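Local coordinates for GMP reductase (Trypanosoma brucei brucei, PDB 6JIG), which probably catalyses the irreversible NADPH-dependent deamination of GMP to IMP, helping to balance the cell's adenine and guanine nucleotides, at residues 255-260 with 285-290. The protein carries 1 engineered substitution. Sequence-based numbering, arbitrary orientation.
Sequences VLVVDI and DIIAGN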
loop_
_atom_site.group_PDB
_atom_site.type_symbol
_atom_site.label_atom_id
_atom_site.label_comp_id
_atom_site.label_asym_id
_atom_site.label_seq_id
_atom_site.Cartn_x
_atom_site.Cartn_y
_atom_site.Cartn_z
ATOM N N VAL A 255 30.284 35.806 16.341
ATOM C CA VAL A 255 29.576 36.504 15.272
ATOM C C VAL A 255 28.119 36.591 15.680
ATOM O O VAL A 255 27.615 35.767 16.452
ATOM C CB VAL A 255 29.674 35.806 13.885
ATOM C CG1 VAL A 255 31.087 35.800 13.369
ATOM C CG2 VAL A 255 29.139 34.379 13.954
ATOM N N LEU A 256 27.438 37.595 15.155
ATOM C CA LEU A 256 25.996 37.698 15.296
ATOM C C LEU A 256 25.354 37.469 13.935
ATOM O O LEU A 256 25.902 37.864 12.903
ATOM C CB LEU A 256 25.580 39.073 15.819
ATOM C CG LEU A 256 26.012 39.415 17.243
ATOM C CD1 LEU A 256 25.662 40.857 17.540
ATOM C CD2 LEU A 256 25.345 38.475 18.234
ATOM N N VAL A 257 24.179 36.848 13.936
ATOM C CA VAL A 257 23.446 36.588 12.699
ATOM C C VAL A 257 22.077 37.244 12.816
ATOM O O VAL A 257 21.220 36.768 13.570
ATOM C CB VAL A 257 23.310 35.089 12.405
ATOM C CG1 VAL A 257 22.550 34.875 11.081
ATOM C CG2 VAL A 257 24.687 34.406 12.394
ATOM N N VAL A 258 21.869 38.325 12.070
ATOM C CA VAL A 258 20.549 38.934 11.931
ATOM C C VAL A 258 19.744 38.048 10.995
ATOM O O VAL A 258 20.114 37.883 9.831
ATOM C CB VAL A 258 20.644 40.358 11.369
ATOM C CG1 VAL A 258 19.250 40.927 11.163
ATOM C CG2 VAL A 258 21.455 41.228 12.282
ATOM N N ASP A 259 18.637 37.491 11.486
ATOM C CA ASP A 259 17.952 36.433 10.745
ATOM C C ASP A 259 16.455 36.688 10.763
ATOM O O ASP A 259 15.805 36.517 11.799
ATOM C CB ASP A 259 18.276 35.052 11.320
ATOM C CG ASP A 259 17.878 33.922 10.371
ATOM O OD1 ASP A 259 17.232 34.205 9.339
ATOM O OD2 ASP A 259 18.193 32.752 10.648
ATOM N N ILE A 260 15.912 37.090 9.612
ATOM C CA ILE A 260 14.473 37.168 9.410
ATOM C C ILE A 260 14.156 36.625 8.022
ATOM O O ILE A 260 15.012 36.564 7.137
ATOM C CB ILE A 260 13.914 38.597 9.567
ATOM C CG1 ILE A 260 14.615 39.577 8.632
ATOM C CG2 ILE A 260 14.006 39.065 11.027
ATOM C CD1 ILE A 260 13.930 40.947 8.675
ATOM N N ASP A 285 31.718 40.387 13.828
ATOM C CA ASP A 285 31.122 40.379 12.498
ATOM C C ASP A 285 29.606 40.240 12.582
ATOM O O ASP A 285 29.076 39.486 13.402
ATOM C CB ASP A 285 31.704 39.236 11.672
ATOM C CG ASP A 285 33.033 39.591 11.026
ATOM O OD1 ASP A 285 33.590 40.675 11.315
ATOM O OD2 ASP A 285 33.529 38.768 10.238
ATOM N N ILE A 286 28.916 40.970 11.714
ATOM C CA ILE A 286 27.461 40.965 11.633
ATOM C C ILE A 286 27.084 40.301 10.310
ATOM O O ILE A 286 27.362 40.843 9.235
ATOM C CB ILE A 286 26.879 42.381 11.716
ATOM C CG1 ILE A 286 27.433 43.132 12.941
ATOM C CG2 ILE A 286 25.346 42.327 11.781
ATOM C CD1 ILE A 286 27.157 42.432 14.262
ATOM N N ILE A 287 26.444 39.136 10.402
ATOM C CA ILE A 287 25.899 38.408 9.253
ATOM C C ILE A 287 24.409 38.708 9.188
ATOM O O ILE A 287 23.760 38.904 10.230
ATOM C CB ILE A 287 26.181 36.900 9.395
ATOM C CG1 ILE A 287 27.697 36.665 9.491
ATOM C CG2 ILE A 287 25.567 36.073 8.204
ATOM C CD1 ILE A 287 28.085 35.255 9.906
ATOM N N ALA A 288 23.857 38.789 7.972
ATOM C CA ALA A 288 22.450 39.142 7.823
ATOM C C ALA A 288 21.816 38.338 6.693
ATOM O O ALA A 288 22.468 38.010 5.704
ATOM C CB ALA A 288 22.260 40.629 7.532
ATOM N N GLY A 289 20.535 38.046 6.859
ATOM C CA GLY A 289 19.739 37.341 5.865
ATOM C C GLY A 289 18.307 37.318 6.356
ATOM O O GLY A 289 17.991 37.875 7.414
ATOM N N ASN A 290 17.429 36.647 5.598
ATOM C CA ASN A 290 17.789 35.848 4.425
ATOM C C ASN A 290 17.387 36.540 3.128
ATOM O O ASN A 290 16.342 37.196 3.057
ATOM C CB ASN A 290 17.117 34.472 4.497
ATOM C CG ASN A 290 17.965 33.454 5.224
ATOM O OD1 ASN A 290 18.751 33.808 6.103
ATOM N ND2 ASN A 290 17.839 32.185 4.838
#
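Asp285 opens the pairing of two neighbouring parallel barrel strands: its carbonyl O accepts the amide of Leu256 in a nearly straight bond (N to O 3.1 Å), while its CB meets CG1 of Val255. The pair illustrates the parallel ladder, in which side chains alternate between faces and every second residue offers both N-H and C=O to the neighbour. Ser40 OG and the amide of Asn42 hold Asp285 OD2. Ile286 lies on the opposite face, beside Leu256 and pointing the same way; chi2 of -58° carries CD1 to within 3.9 Å of Leu256 CD1, and CG2 meets CG2 of Val258. Ile287 bonds through both its backbone N, to Leu256 O, and its O, which accepts Val258 N at 2.7 Å with the donor tilted 23° from the carbonyl plane. Its side chain returns to the face of Val255 and Val257, where CB packs against Val257 CG2. Ala288 CA lies 3.3 Å from Val258 O in a CA-H...O contact. Gly289 N also bonds to Val258 O, and Gly289 O receives Ile260 N. A cis peptide precedes Asn290, whose N donates to Ile260 O. Asn290 OD1 and Asp259 OD1, both acceptors, stand 3.6 Å apart without bonding, their planes 13° from parallel; Lys309 NZ supplies the donor, bonding Asn290 OD1 and forming a salt bridge with Asp259 OD2, which also accepts Asn53 ND2. Asn290 touches the bound GMP, and its ND2 donates to Asp351 OD2 and Gly311 O, placing this C-terminal end of the strands at the active site, as in TIM barrels generally. Within this beta-alpha-beta unit helix 266-277 covers Val258, Ile286 and Ala288, helix 239-251 packs on Leu256, and strands 232-235 and 307-310 flank the pair in the barrel.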